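Local coordinates for protein glycerophosphodiester phosphodiesterase (Parabacteroides distasonis, PDB 3NO3) that belongs to the glycerophosphodiester phosphodiesterase family, enzymes built on a TIM barrel, and holds a magnesium ion at a site of acidic side chains, at residues A[17-25]-A[74-82]. Residues are numbered along the deposited sequence; the frame is centred on the assembly and turned at random.
Sequences EGSAQNSIR and LQLSNGEKL
Glu80 reaches the start of helix 24-32 with CG beside its own backbone N (chi1 -72°) and the chain straight beyond it, so the carboxylate arrives end-on at the backbone N-H groups of Ile24 and Arg25. Each oxygen takes one: Ile24 N to Glu80 OE1 is 2.9 Å, on the syn lone pair, and Arg25 N to Glu80 OE2 is 3.1 Å, also on the syn side. The two carboxylate oxygens thus straddle the first two N-H groups of the helix, whose partial positive charge probably stabilises the negative one. Ser23 CB packs against both oxygens; Ser23 is the N-cap residue, and its OG donates to Ala20 O and accepts from Ser26 N.

Asn78 works beside it. Its CG stands between the backbone N and the carbonyl carbon (chi1 69°), which lets ND2 divide its two hydrogens between the segments. Asn78 ND2 to Gly18 O is 2.9 Å, in both the amide and the carbonyl plane; Asn78 ND2 to Glu80 OE2 is 3.1 Å, reached from above the carboxylate plane. OE2 is therefore held by two donors, and Asn78 OD1 closes an Asx turn by accepting Glu80 N, so the amide's rotation is fixed from both ends.

Ala20 CB sits under this amide, 3.6 Å from Asn78 CG, and touches Ser77 OG. Leu76 CD1 fills in against Ser23 CB at 3.7 Å. At the outer edge, two waters link Ser77 OG to Ser19 O and Gln21 N.

The Asn22 side chain lies about 6 Å from the magnesium ion and hydrogen-bonds Asp41, a magnesium ligand. The whole is helix N-terminal capping in a TIM-barrel protein: a serine N-cap, plus a glutamate from the loop before helix 85-94 bound to the first-turn N-H groups.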
loop_
_atom_site.group_PDB
_atom_site.type_symbol
_atom_site.label_atom_id
_atom_site.label_comp_id
_atom_site.label_asym_id
_atom_site.label_seq_id
_atom_site.Cartn_x
_atom_site.Cartn_y
_atom_site.Cartn_z
ATOM N N GLU A 17 -11.992 -7.591 15.515
ATOM C CA GLU A 17 -12.897 -6.820 16.399
ATOM C C GLU A 17 -12.572 -5.332 16.559
ATOM O O GLU A 17 -11.433 -4.975 16.893
ATOM C CB GLU A 17 -12.909 -7.448 17.788
ATOM C CG GLU A 17 -13.823 -6.791 18.814
ATOM C CD GLU A 17 -13.782 -7.517 20.167
ATOM O OE1 GLU A 17 -12.958 -8.454 20.369
ATOM O OE2 GLU A 17 -14.593 -7.138 21.038
ATOM N N GLY A 18 -13.582 -4.491 16.316
ATOM C CA GLY A 18 -13.465 -3.042 16.464
ATOM C C GLY A 18 -12.773 -2.284 15.352
ATOM O O GLY A 18 -12.743 -1.034 15.387
ATOM N N SER A 19 -12.280 -3.011 14.342
ATOM C CA SER A 19 -11.469 -2.455 13.278
ATOM C C SER A 19 -12.315 -2.134 12.048
ATOM O O SER A 19 -13.519 -2.372 12.019
ATOM C CB SER A 19 -10.265 -3.355 12.999
ATOM O OG SER A 19 -9.247 -2.617 12.286
ATOM N N ALA A 20 -11.678 -1.488 11.082
ATOM C CA ALA A 20 -12.304 -0.960 9.880
ATOM C C ALA A 20 -11.195 -0.781 8.908
ATOM O O ALA A 20 -10.078 -0.532 9.298
ATOM C CB ALA A 20 -12.972 0.409 10.113
ATOM N N GLN A 21 -11.515 -0.892 7.626
ATOM C CA GLN A 21 -10.520 -0.613 6.570
ATOM C C GLN A 21 -9.965 0.791 6.702
ATOM O O GLN A 21 -10.718 1.739 7.003
ATOM C CB GLN A 21 -11.179 -0.820 5.187
ATOM C CG GLN A 21 -11.523 -2.264 4.936
ATOM C CD GLN A 21 -12.320 -2.507 3.663
ATOM O OE1 GLN A 21 -12.302 -1.705 2.730
ATOM N NE2 GLN A 21 -12.993 -3.653 3.611
ATOM N N ASN A 22 -8.655 0.958 6.489
ATOM C CA ASN A 22 -8.042 2.304 6.391
ATOM C C ASN A 22 -8.281 3.196 7.606
ATOM O O ASN A 22 -8.584 4.393 7.493
ATOM C CB ASN A 22 -8.481 2.994 5.075
ATOM C CG ASN A 22 -7.721 2.487 3.858
ATOM O OD1 ASN A 22 -6.523 2.435 3.901
ATOM N ND2 ASN A 22 -8.409 2.161 2.761
ATOM N N SER A 23 -8.180 2.586 8.785
ATOM C CA SER A 23 -8.514 3.249 10.052
ATOM C C SER A 23 -7.285 3.300 10.968
ATOM O O SER A 23 -6.277 2.616 10.744
ATOM C CB SER A 23 -9.660 2.490 10.743
ATOM O OG SER A 23 -9.283 1.208 11.189
ATOM N N ILE A 24 -7.391 4.106 12.010
ATOM C CA ILE A 24 -6.399 4.161 13.072
ATOM C C ILE A 24 -6.307 2.774 13.736
ATOM O O ILE A 24 -5.202 2.224 13.898
ATOM C CB ILE A 24 -6.750 5.240 14.087
ATOM C CG1 ILE A 24 -6.669 6.641 13.422
ATOM C CG2 ILE A 24 -5.909 5.036 15.408
ATOM C CD1 ILE A 24 -5.287 7.088 12.915
ATOM N N ARG A 25 -7.467 2.148 13.990
ATOM C CA ARG A 25 -7.516 0.832 14.601
ATOM C C ARG A 25 -6.818 -0.213 13.730
ATOM O O ARG A 25 -6.093 -1.024 14.246
ATOM C CB ARG A 25 -8.974 0.453 14.882
ATOM C CG ARG A 25 -9.253 -0.913 15.452
ATOM C CD ARG A 25 -8.811 -1.177 16.858
ATOM N NE ARG A 25 -9.661 -2.224 17.470
ATOM C CZ ARG A 25 -9.468 -2.794 18.662
ATOM N NH1 ARG A 25 -10.340 -3.704 19.095
ATOM N NH2 ARG A 25 -8.423 -2.483 19.428
ATOM N N LEU A 74 -17.578 12.738 8.324
ATOM C CA LEU A 74 -18.058 11.431 7.875
ATOM C C LEU A 74 -17.344 10.314 8.638
ATOM O O LEU A 74 -16.174 10.444 8.947
ATOM C CB LEU A 74 -17.907 11.268 6.368
ATOM C CG LEU A 74 -18.613 12.274 5.424
ATOM C CD1 LEU A 74 -18.299 11.923 3.971
ATOM C CD2 LEU A 74 -20.131 12.327 5.664
ATOM N N GLN A 75 -18.074 9.237 8.965
ATOM C CA GLN A 75 -17.554 8.167 9.817
ATOM C C GLN A 75 -17.246 6.888 9.068
ATOM O O GLN A 75 -17.895 6.579 8.075
ATOM C CB GLN A 75 -18.519 7.872 10.965
ATOM C CG GLN A 75 -18.397 8.873 12.091
ATOM C CD GLN A 75 -19.488 8.703 13.122
ATOM O OE1 GLN A 75 -19.538 7.701 13.858
ATOM N NE2 GLN A 75 -20.377 9.686 13.179
ATOM N N LEU A 76 -16.249 6.133 9.572
ATOM C CA LEU A 76 -15.872 4.845 9.055
ATOM C C LEU A 76 -16.811 3.795 9.626
ATOM O O LEU A 76 -17.614 4.110 10.490
ATOM C CB LEU A 76 -14.415 4.487 9.411
ATOM C CG LEU A 76 -13.337 5.511 9.010
ATOM C CD1 LEU A 76 -11.953 4.910 9.169
ATOM C CD2 LEU A 76 -13.592 6.040 7.563
ATOM N N SER A 77 -16.664 2.559 9.143
ATOM C CA SER A 77 -17.505 1.424 9.575
ATOM C C SER A 77 -17.452 1.116 11.059
ATOM O O SER A 77 -18.414 0.519 11.583
ATOM C CB SER A 77 -17.182 0.164 8.748
ATOM O OG SER A 77 -15.894 -0.363 9.007
ATOM N N ASN A 78 -16.377 1.534 11.746
ATOM C CA ASN A 78 -16.250 1.396 13.216
ATOM C C ASN A 78 -16.512 2.689 13.985
ATOM O O ASN A 78 -16.197 2.766 15.168
ATOM C CB ASN A 78 -14.866 0.809 13.607
ATOM C CG ASN A 78 -13.705 1.788 13.341
ATOM O OD1 ASN A 78 -13.887 2.808 12.646
ATOM N ND2 ASN A 78 -12.515 1.483 13.882
ATOM N N GLY A 79 -17.104 3.689 13.334
ATOM C CA GLY A 79 -17.398 4.977 13.991
ATOM C C GLY A 79 -16.267 5.998 14.037
ATOM O O GLY A 79 -16.501 7.128 14.434
ATOM N N GLU A 80 -15.042 5.655 13.639
ATOM C CA GLU A 80 -13.970 6.679 13.559
ATOM C C GLU A 80 -14.306 7.750 12.538
ATOM O O GLU A 80 -14.967 7.448 11.554
ATOM C CB GLU A 80 -12.637 6.057 13.097
ATOM C CG GLU A 80 -11.931 5.194 14.097
ATOM C CD GLU A 80 -10.581 4.673 13.537
ATOM O OE1 GLU A 80 -9.928 5.403 12.716
ATOM O OE2 GLU A 80 -10.226 3.522 13.935
ATOM N N LYS A 81 -13.793 8.964 12.724
ATOM C CA LYS A 81 -13.882 9.993 11.705
ATOM C C LYS A 81 -12.908 9.670 10.570
ATOM O O LYS A 81 -11.873 9.023 10.781
ATOM C CB LYS A 81 -13.614 11.411 12.288
ATOM C CG LYS A 81 -14.839 12.102 12.965
ATOM C CD LYS A 81 -14.473 13.542 13.510
ATOM N N LEU A 82 -13.257 10.105 9.368
ATOM C CA LEU A 82 -12.382 10.015 8.212
ATOM C C LEU A 82 -10.988 10.483 8.593
ATOM O O LEU A 82 -10.873 11.610 9.010
ATOM C CB LEU A 82 -12.911 10.899 7.076
ATOM C CG LEU A 82 -12.103 10.955 5.787
ATOM C CD1 LEU A 82 -12.046 9.569 5.118
ATOM C CD2 LEU A 82 -12.703 12.022 4.854
HETATM O O HOH W 1 -16.106 -2.143 10.943
HETATM O O HOH W 2 -14.397 -1.192 6.799
#